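Local coordinates for cytolethal distending toxin protein B (Haemophilus ducreyi, PDB 1SR4) that probably serves as the DNase I-like nuclease subunit of a bacterial genotoxin that damages DNA in host cells, at residues B[137-140]-B[145-148]; B[112-115]-B[120-123]; B[153-158]-B[192-197]. All coordinates share one frame; numbering follows the deposited sequence.

Interaction 1. Residues B[137-140]-B[145-148]; sequences VHAL and SDAV
The carboxylate of D146 reaches back to the chain leaving strand 132-138 and takes the amide of L140. L140 N donates to D146 OD1 over 3.0 Å with an N-H...O angle of 169°, so the bond is nearly straight; the donor meets the oxygen on its syn side but stands 28° out of the carboxylate plane. This is the close-packed half of the contact. OD1 also has the A139 methyl beside it, CB lying 3.4 Å from D146 OD1, and the branch carbon of L140 rests on it as well, with CG at 3.6 Å from D146 OD1. The acid turns inward because its CG is lodged between its own backbone N and carbonyl carbon (chi1 56°). Its second oxygen is held by a water, which donates to D146 OD2 at 2.6 Å and to H138 O at 3.0 Å, and thereby extends the link one peptide further up the strand. The contact lies in the strand-to-helix connection of a beta-alpha-beta crossover, in which strand 132-138 leads through helix 147-159 to its parallel neighbour 171-175, in one of the two sheets of the DNase I-like fold. N179 ND2 donates to A139 O, tying the same chain to the loop after 171-175. Toward S145 the contact is looser. S145 is exposed to solvent, and its OG merely borders the L140 methyl CD1 at 3.8 Å. L140 also packs against D11 of cytolethal distending toxin protein C.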
ATOM      1  N   VAL B 137      13.323 -11.576  -1.366  1.00 13.65           N
ATOM      2  CA  VAL B 137      13.179 -13.012  -1.567  1.00 12.79           C
ATOM      3  C   VAL B 137      11.729 -13.419  -1.693  1.00 11.27           C
ATOM      4  O   VAL B 137      10.815 -12.736  -1.213  1.00  9.64           O
ATOM      5  CB  VAL B 137      13.746 -13.856  -0.399  1.00 13.29           C
ATOM      6  CG1 VAL B 137      15.235 -13.661  -0.294  1.00 15.64           C
ATOM      7  CG2 VAL B 137      13.018 -13.484   0.913  1.00 13.61           C
ATOM      8  N   HIS B 138      11.533 -14.548  -2.355  1.00  9.46           N
ATOM      9  CA  HIS B 138      10.220 -15.125  -2.518  1.00  8.96           C
ATOM     10  C   HIS B 138      10.455 -16.628  -2.447  1.00  9.82           C
ATOM     11  O   HIS B 138      10.728 -17.271  -3.462  1.00 11.58           O
ATOM     12  CB  HIS B 138       9.603 -14.736  -3.867  1.00  8.74           C
ATOM     13  CG  HIS B 138       8.208 -15.251  -4.049  1.00  9.08           C
ATOM     14  ND1 HIS B 138       7.445 -14.980  -5.163  1.00 10.43           N
ATOM     15  CD2 HIS B 138       7.439 -16.030  -3.250  1.00 10.73           C
ATOM     16  CE1 HIS B 138       6.268 -15.565  -5.043  1.00 11.05           C
ATOM     17  NE2 HIS B 138       6.236 -16.208  -3.888  1.00 10.82           N
ATOM     18  N   ALA B 139      10.368 -17.185  -1.240  1.00 11.46           N
ATOM     19  CA  ALA B 139      10.603 -18.617  -1.040  1.00 11.80           C
ATOM     20  C   ALA B 139       9.468 -19.469  -1.603  1.00 13.83           C
ATOM     21  O   ALA B 139       8.366 -18.966  -1.892  1.00 12.94           O
ATOM     22  CB  ALA B 139      10.806 -18.913   0.451  1.00 11.01           C
ATOM     23  N   LEU B 140       9.731 -20.765  -1.735  1.00 13.82           N
ATOM     24  CA  LEU B 140       8.755 -21.705  -2.274  1.00 15.11           C
ATOM     25  C   LEU B 140       7.468 -21.773  -1.456  1.00 16.06           C
ATOM     26  O   LEU B 140       7.500 -21.754  -0.225  1.00 15.60           O
ATOM     27  CB  LEU B 140       9.391 -23.103  -2.390  1.00 15.32           C
ATOM     28  CG  LEU B 140      10.559 -23.195  -3.393  1.00 15.52           C
ATOM     29  CD1 LEU B 140      11.426 -24.434  -3.131  1.00 16.34           C
ATOM     30  CD2 LEU B 140       9.987 -23.232  -4.814  1.00 16.83           C
ATOM     31  N   SER B 145      10.680 -24.118   1.875  1.00 15.62           N
ATOM     32  CA  SER B 145      11.713 -25.117   2.170  1.00 15.47           C
ATOM     33  C   SER B 145      13.127 -24.741   1.750  1.00 15.61           C
ATOM     34  O   SER B 145      14.098 -25.294   2.269  1.00 18.53           O
ATOM     35  CB  SER B 145      11.333 -26.451   1.521  1.00 16.32           C
ATOM     36  OG  SER B 145      11.373 -26.345   0.107  1.00 14.51           O
ATOM     37  N   ASP B 146      13.235 -23.804   0.814  1.00 14.45           N
ATOM     38  CA  ASP B 146      14.522 -23.342   0.315  1.00 14.80           C
ATOM     39  C   ASP B 146      15.119 -22.225   1.166  1.00 15.20           C
ATOM     40  O   ASP B 146      16.271 -21.834   0.964  1.00 16.50           O
ATOM     41  CB  ASP B 146      14.349 -22.836  -1.128  1.00 15.31           C
ATOM     42  CG  ASP B 146      13.274 -21.734  -1.250  1.00 17.07           C
ATOM     43  OD1 ASP B 146      12.238 -21.807  -0.558  1.00 15.74           O
ATOM     44  OD2 ASP B 146      13.454 -20.804  -2.060  1.00 17.28           O
ATOM     45  N   ALA B 147      14.350 -21.724   2.128  1.00 13.83           N
ATOM     46  CA  ALA B 147      14.786 -20.590   2.944  1.00 14.71           C
ATOM     47  C   ALA B 147      16.052 -20.728   3.790  1.00 15.92           C
ATOM     48  O   ALA B 147      16.863 -19.802   3.861  1.00 13.78           O
ATOM     49  CB  ALA B 147      13.625 -20.135   3.822  1.00 15.72           C
ATOM     50  N   VAL B 148      16.230 -21.867   4.443  1.00 15.79           N
ATOM     51  CA  VAL B 148      17.410 -22.028   5.279  1.00 16.80           C
ATOM     52  C   VAL B 148      18.716 -22.000   4.489  1.00 16.93           C
ATOM     53  O   VAL B 148      19.656 -21.295   4.884  1.00 17.17           O
ATOM     54  CB  VAL B 148      17.324 -23.324   6.129  1.00 16.63           C
ATOM     55  CG1 VAL B 148      18.687 -23.640   6.745  1.00 15.82           C
ATOM     56  CG2 VAL B 148      16.286 -23.137   7.238  1.00 15.93           C
TER
HETATM   57  O   HOH W   1      12.025 -19.866  -4.018  1.00 11.85           O

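Interaction 2. Residues B[112-115]-B[120-123]; sequences VHSD and QSRP
In the long loop of the beta hairpin formed by strands 108-112 and 124-129, P123 packs under the imidazole of H113. The proline touches with a single carbon: P123 CB sits 4.0 Å from the centroid of the H113 ring and 21° off the ring normal, a CH-pi contact over one face, displaced toward the rim on which CD2 lies. With CG anti to the carbonyl carbon (chi1 -67°), the H113 side chain runs alongside the proline and points the same way. P123 CB also abuts the backbone, 3.4 Å from V112 O, just where the paired strands give way to the loop; V112 still pairs with A124 through backbone hydrogen bonding there. Strand 108-112 is an outermost strand of its sheet within this chain, and the contact lies at its end. Further into the loop the packing gives way to hydroxyls and water. S114 OG and S121 OG lie 3.2 Å apart, facing each other across the loop. One water accepts from S114 OG at 2.7 Å and donates to R122 O at 2.7 Å, bridging the two arms. A second water lies 2.8 Å from S121 OG and makes a weak bond to D115 O. The guanidinium of R122 leaves the loop on another course, and its NH2 forms a salt bridge with D11 of cytolethal distending toxin protein C.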
ATOM      1  N   VAL B 112      22.023 -14.425  -5.065  1.00 16.45           N
ATOM      2  CA  VAL B 112      22.459 -15.588  -4.300  1.00 16.63           C
ATOM      3  C   VAL B 112      21.424 -16.701  -4.395  1.00 17.29           C
ATOM      4  O   VAL B 112      20.236 -16.489  -4.118  1.00 16.94           O
ATOM      5  CB  VAL B 112      22.693 -15.229  -2.820  1.00 16.25           C
ATOM      6  CG1 VAL B 112      23.233 -16.434  -2.054  1.00 14.25           C
ATOM      7  CG2 VAL B 112      23.686 -14.086  -2.726  1.00 17.33           C
ATOM      8  N   HIS B 113      21.877 -17.882  -4.814  1.00 17.37           N
ATOM      9  CA  HIS B 113      20.994 -19.033  -4.948  1.00 17.78           C
ATOM     10  C   HIS B 113      20.961 -19.855  -3.679  1.00 17.46           C
ATOM     11  O   HIS B 113      21.868 -19.762  -2.844  1.00 17.30           O
ATOM     12  CB  HIS B 113      21.456 -19.931  -6.102  1.00 18.38           C
ATOM     13  CG  HIS B 113      21.324 -19.294  -7.449  1.00 20.55           C
ATOM     14  ND1 HIS B 113      22.279 -18.448  -7.969  1.00 21.58           N
ATOM     15  CD2 HIS B 113      20.320 -19.337  -8.358  1.00 20.30           C
ATOM     16  CE1 HIS B 113      21.867 -17.993  -9.140  1.00 23.24           C
ATOM     17  NE2 HIS B 113      20.681 -18.517  -9.399  1.00 21.91           N
ATOM     18  N   SER B 114      19.907 -20.655  -3.534  1.00 17.49           N
ATOM     19  CA  SER B 114      19.778 -21.548  -2.391  1.00 16.92           C
ATOM     20  C   SER B 114      20.416 -22.862  -2.877  1.00 18.28           C
ATOM     21  O   SER B 114      20.966 -22.896  -3.972  1.00 15.88           O
ATOM     22  CB  SER B 114      18.306 -21.754  -2.049  1.00 16.46           C
ATOM     23  OG  SER B 114      17.567 -22.118  -3.206  1.00 16.79           O
ATOM     24  N   ASP B 115      20.338 -23.925  -2.082  1.00 19.61           N
ATOM     25  CA  ASP B 115      20.924 -25.210  -2.473  1.00 21.82           C
ATOM     26  C   ASP B 115      20.313 -25.789  -3.747  1.00 22.18           C
ATOM     27  O   ASP B 115      19.110 -25.673  -3.985  1.00 19.39           O
ATOM     28  CB  ASP B 115      20.764 -26.254  -1.360  1.00 21.39           C
ATOM     29  CG  ASP B 115      21.787 -26.093  -0.244  1.00 25.71           C
ATOM     30  OD1 ASP B 115      22.780 -25.358  -0.436  1.00 26.01           O
ATOM     31  OD2 ASP B 115      21.599 -26.719   0.824  1.00 29.39           O
ATOM     32  N   GLN B 120      11.946 -25.576  -8.643  1.00 23.29           N
ATOM     33  CA  GLN B 120      12.248 -24.294  -9.257  1.00 24.21           C
ATOM     34  C   GLN B 120      12.221 -23.172  -8.234  1.00 21.66           C
ATOM     35  O   GLN B 120      11.289 -22.376  -8.187  1.00 21.31           O
ATOM     36  CB  GLN B 120      11.264 -24.010 -10.393  1.00 27.43           C
ATOM     37  CG  GLN B 120      11.437 -24.939 -11.593  1.00 33.81           C
ATOM     38  CD  GLN B 120      12.667 -24.614 -12.427  1.00 37.20           C
ATOM     39  OE1 GLN B 120      13.811 -24.671 -11.950  1.00 39.16           O
ATOM     40  NE2 GLN B 120      12.437 -24.268 -13.689  1.00 40.37           N
ATOM     41  N   SER B 121      13.244 -23.124  -7.397  1.00 19.66           N
ATOM     42  CA  SER B 121      13.320 -22.086  -6.397  1.00 18.51           C
ATOM     43  C   SER B 121      13.856 -20.813  -7.035  1.00 17.28           C
ATOM     44  O   SER B 121      14.479 -20.837  -8.107  1.00 17.66           O
ATOM     45  CB  SER B 121      14.212 -22.523  -5.233  1.00 18.27           C
ATOM     46  OG  SER B 121      15.543 -22.718  -5.653  1.00 20.00           O
ATOM     47  N   ARG B 122      13.592 -19.695  -6.372  1.00 16.97           N
ATOM     48  CA  ARG B 122      14.021 -18.372  -6.833  1.00 14.79           C
ATOM     49  C   ARG B 122      15.187 -17.859  -5.979  1.00 13.67           C
ATOM     50  O   ARG B 122      15.207 -18.044  -4.748  1.00 13.27           O
ATOM     51  CB  ARG B 122      12.848 -17.395  -6.736  1.00 15.70           C
ATOM     52  CG  ARG B 122      11.650 -17.761  -7.625  1.00 18.13           C
ATOM     53  CD  ARG B 122      10.393 -17.014  -7.174  1.00 16.03           C
ATOM     54  NE  ARG B 122       9.776 -17.604  -5.985  1.00 16.89           N
ATOM     55  CZ  ARG B 122       9.019 -18.703  -5.994  1.00 19.05           C
ATOM     56  NH1 ARG B 122       8.780 -19.342  -7.130  1.00 17.37           N
ATOM     57  NH2 ARG B 122       8.477 -19.150  -4.867  1.00 17.64           N
ATOM     58  N   PRO B 123      16.170 -17.202  -6.611  1.00 11.69           N
ATOM     59  CA  PRO B 123      17.315 -16.688  -5.860  1.00 12.23           C
ATOM     60  C   PRO B 123      16.997 -15.406  -5.111  1.00 11.92           C
ATOM     61  O   PRO B 123      15.982 -14.752  -5.366  1.00 14.24           O
ATOM     62  CB  PRO B 123      18.357 -16.446  -6.953  1.00 12.52           C
ATOM     63  CG  PRO B 123      17.491 -15.941  -8.094  1.00 12.19           C
ATOM     64  CD  PRO B 123      16.313 -16.917  -8.057  1.00 12.10           C
TER
HETATM   65  O   HOH W   2      15.824 -20.107  -3.196  1.00 15.21           O
HETATM   66  O   HOH W   3      16.628 -25.228  -6.126  1.00 21.93           O

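Interaction 3. Residues B[153-158]-B[192-197]; sequences NIFTTF and EPAVSE
F155 lays one face of its ring against the backbone of A194 and V195, where helix 147-159, which packs on the six-stranded sheet of the DNase I-like fold, meets the short helix 193-197. V195 CA and the carbonyl carbon of A194 lie over that face. The V195 methyl CG2 approaches the near end of the ring, 3.7 Å from F155 CD2, and at the far end F155 CZ comes within 3.8 Å of A194 O. The A194 methyl adds a looser touch, CB standing 4.2 Å from F155 CE2. The phenyl reaches across because its CG is anti to the backbone N (chi1 175°), and the F155 and V195 side chains pass one another running opposite ways. Both residues are buried, and the ring meets methyls as well as the carbonyl of A194. A second shell holds both partners. W172 of strand 171-175 and N198 also pack on F155, while N198 ND2 donates to A194 O, so the carbonyl oxygen beside the ring has a polar partner of its own. E192 stands at the N-cap position, and its backbone oxygen accepts from S196 N in the first turn of the helix, which carries A194 and V195. On the other helix, N153 O gathers three donors from the following turn: the amide of T157 and the hydroxyls of T156 and T157. T156 OG1 comes from above the carbonyl plane, whereas T157 OG1 donates to N153 O over 2.7 Å, tilted 29° from that plane.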
ATOM      1  N   ASN B 153      23.578 -19.375   2.463  1.00 16.05           N
ATOM      2  CA  ASN B 153      24.441 -18.963   1.362  1.00 14.31           C
ATOM      3  C   ASN B 153      24.679 -17.453   1.384  1.00 16.29           C
ATOM      4  O   ASN B 153      25.762 -16.985   1.034  1.00 16.36           O
ATOM      5  CB  ASN B 153      23.863 -19.392   0.010  1.00 15.47           C
ATOM      6  CG  ASN B 153      24.003 -20.889  -0.235  1.00 17.68           C
ATOM      7  OD1 ASN B 153      24.731 -21.573   0.476  1.00 17.70           O
ATOM      8  ND2 ASN B 153      23.316 -21.398  -1.250  1.00 18.00           N
ATOM      9  N   ILE B 154      23.672 -16.685   1.786  1.00 16.07           N
ATOM     10  CA  ILE B 154      23.842 -15.238   1.865  1.00 17.43           C
ATOM     11  C   ILE B 154      24.874 -14.961   2.958  1.00 17.94           C
ATOM     12  O   ILE B 154      25.788 -14.160   2.774  1.00 16.52           O
ATOM     13  CB  ILE B 154      22.501 -14.526   2.201  1.00 17.36           C
ATOM     14  CG1 ILE B 154      21.560 -14.607   0.985  1.00 15.04           C
ATOM     15  CG2 ILE B 154      22.757 -13.070   2.607  1.00 16.12           C
ATOM     16  CD1 ILE B 154      20.160 -14.096   1.254  1.00 13.30           C
ATOM     17  N   PHE B 155      24.729 -15.643   4.091  1.00 18.19           N
ATOM     18  CA  PHE B 155      25.659 -15.478   5.213  1.00 20.05           C
ATOM     19  C   PHE B 155      27.111 -15.743   4.795  1.00 21.85           C
ATOM     20  O   PHE B 155      27.996 -14.911   5.013  1.00 22.87           O
ATOM     21  CB  PHE B 155      25.287 -16.433   6.354  1.00 20.97           C
ATOM     22  CG  PHE B 155      26.258 -16.410   7.512  1.00 23.85           C
ATOM     23  CD1 PHE B 155      26.260 -15.354   8.417  1.00 23.88           C
ATOM     24  CD2 PHE B 155      27.181 -17.439   7.684  1.00 22.43           C
ATOM     25  CE1 PHE B 155      27.173 -15.325   9.479  1.00 24.91           C
ATOM     26  CE2 PHE B 155      28.092 -17.419   8.736  1.00 24.31           C
ATOM     27  CZ  PHE B 155      28.090 -16.362   9.635  1.00 23.97           C
ATOM     28  N   THR B 156      27.360 -16.905   4.202  1.00 21.77           N
ATOM     29  CA  THR B 156      28.714 -17.265   3.788  1.00 24.57           C
ATOM     30  C   THR B 156      29.251 -16.299   2.739  1.00 25.62           C
ATOM     31  O   THR B 156      30.459 -16.099   2.641  1.00 25.42           O
ATOM     32  CB  THR B 156      28.766 -18.689   3.219  1.00 25.10           C
ATOM     33  OG1 THR B 156      27.990 -18.747   2.022  1.00 30.01           O
ATOM     34  CG2 THR B 156      28.185 -19.677   4.207  1.00 24.97           C
ATOM     35  N   THR B 157      28.353 -15.707   1.956  1.00 25.69           N
ATOM     36  CA  THR B 157      28.741 -14.745   0.932  1.00 25.02           C
ATOM     37  C   THR B 157      29.462 -13.550   1.540  1.00 26.02           C
ATOM     38  O   THR B 157      30.421 -13.032   0.969  1.00 25.87           O
ATOM     39  CB  THR B 157      27.510 -14.213   0.169  1.00 25.39           C
ATOM     40  OG1 THR B 157      26.953 -15.259  -0.630  1.00 24.21           O
ATOM     41  CG2 THR B 157      27.893 -13.038  -0.721  1.00 25.13           C
ATOM     42  N   PHE B 158      29.002 -13.115   2.705  1.00 26.33           N
ATOM     43  CA  PHE B 158      29.585 -11.955   3.361  1.00 28.55           C
ATOM     44  C   PHE B 158      30.399 -12.269   4.597  1.00 31.88           C
ATOM     45  O   PHE B 158      31.342 -11.549   4.918  1.00 33.03           O
ATOM     46  CB  PHE B 158      28.479 -10.971   3.766  1.00 26.05           C
ATOM     47  CG  PHE B 158      27.701 -10.423   2.606  1.00 22.99           C
ATOM     48  CD1 PHE B 158      28.252  -9.458   1.779  1.00 21.06           C
ATOM     49  CD2 PHE B 158      26.426 -10.901   2.324  1.00 21.92           C
ATOM     50  CE1 PHE B 158      27.548  -8.973   0.681  1.00 23.37           C
ATOM     51  CE2 PHE B 158      25.709 -10.421   1.224  1.00 20.89           C
ATOM     52  CZ  PHE B 158      26.269  -9.460   0.402  1.00 20.01           C
ATOM     53  N   GLU B 192      22.034 -24.444  11.560  1.00 33.11           N
ATOM     54  CA  GLU B 192      23.219 -23.737  11.064  1.00 32.07           C
ATOM     55  C   GLU B 192      23.548 -22.777  12.189  1.00 30.94           C
ATOM     56  O   GLU B 192      23.233 -21.590  12.116  1.00 29.50           O
ATOM     57  CB  GLU B 192      22.915 -22.927   9.794  1.00 33.14           C
ATOM     58  CG  GLU B 192      22.646 -23.728   8.526  1.00 36.06           C
ATOM     59  CD  GLU B 192      23.867 -24.465   7.995  1.00 38.31           C
ATOM     60  OE1 GLU B 192      25.010 -23.979   8.164  1.00 37.71           O
ATOM     61  OE2 GLU B 192      23.675 -25.533   7.382  1.00 40.73           O
ATOM     62  N   PRO B 193      24.193 -23.280  13.252  1.00 30.27           N
ATOM     63  CA  PRO B 193      24.556 -22.460  14.409  1.00 28.25           C
ATOM     64  C   PRO B 193      25.174 -21.101  14.109  1.00 26.11           C
ATOM     65  O   PRO B 193      24.741 -20.101  14.664  1.00 25.91           O
ATOM     66  CB  PRO B 193      25.498 -23.374  15.199  1.00 29.49           C
ATOM     67  CG  PRO B 193      24.964 -24.748  14.879  1.00 30.43           C
ATOM     68  CD  PRO B 193      24.742 -24.642  13.384  1.00 29.68           C
ATOM     69  N   ALA B 194      26.174 -21.048  13.240  1.00 24.20           N
ATOM     70  CA  ALA B 194      26.807 -19.766  12.947  1.00 24.68           C
ATOM     71  C   ALA B 194      25.851 -18.761  12.296  1.00 23.68           C
ATOM     72  O   ALA B 194      25.920 -17.560  12.557  1.00 23.21           O
ATOM     73  CB  ALA B 194      28.039 -19.973  12.062  1.00 24.44           C
ATOM     74  N   VAL B 195      24.960 -19.251  11.451  1.00 22.57           N
ATOM     75  CA  VAL B 195      24.008 -18.377  10.785  1.00 20.95           C
ATOM     76  C   VAL B 195      22.984 -17.893  11.800  1.00 20.29           C
ATOM     77  O   VAL B 195      22.711 -16.688  11.923  1.00 19.39           O
ATOM     78  CB  VAL B 195      23.277 -19.123   9.651  1.00 20.86           C
ATOM     79  CG1 VAL B 195      22.204 -18.226   9.047  1.00 21.54           C
ATOM     80  CG2 VAL B 195      24.273 -19.547   8.590  1.00 21.08           C
ATOM     81  N   SER B 196      22.431 -18.856  12.524  1.00 19.25           N
ATOM     82  CA  SER B 196      21.424 -18.618  13.542  1.00 21.14           C
ATOM     83  C   SER B 196      21.893 -17.614  14.593  1.00 22.76           C
ATOM     84  O   SER B 196      21.135 -16.743  15.022  1.00 23.24           O
ATOM     85  CB  SER B 196      21.078 -19.954  14.205  1.00 23.16           C
ATOM     86  OG  SER B 196      20.085 -19.822  15.208  1.00 24.16           O
ATOM     87  N   GLU B 197      23.149 -17.721  15.000  1.00 22.16           N
ATOM     88  CA  GLU B 197      23.670 -16.819  16.018  1.00 23.26           C
ATOM     89  C   GLU B 197      24.057 -15.442  15.476  1.00 20.92           C
ATOM     90  O   GLU B 197      24.198 -14.485  16.228  1.00 21.14           O
ATOM     91  CB  GLU B 197      24.859 -17.477  16.729  1.00 26.44           C
ATOM     92  CG  GLU B 197      24.487 -18.818  17.376  1.00 31.41           C
ATOM     93  CD  GLU B 197      25.590 -19.391  18.255  1.00 34.73           C
ATOM     94  OE1 GLU B 197      26.750 -18.929  18.131  1.00 34.12           O
ATOM     95  OE2 GLU B 197      25.286 -20.308  19.057  1.00 35.96           O
TER

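How the interactions relate
Along the chain interaction 2 comes first, then interaction 1, then interaction 3, with no overlap. The centres of interaction 1 and interaction 2 lie about 8 Å apart. Interaction 3 is more distant, its centre about 15 Å from that of interaction 1 and about 16 Å from that of interaction 2. Interactions 1 and 3 share helix 147-159, using its start and its later turns. Interaction 2 touches both: R122 NE reaches H138 O in interaction 1, and H113 O meets N153 ND2 in interaction 3. Strands 108-112, 124-129 and 132-138 are successive neighbours in the six-stranded sheet, so the hairpin loop, the crossover and the helix form one connected region, which borders protein C at interactions 1 and 2.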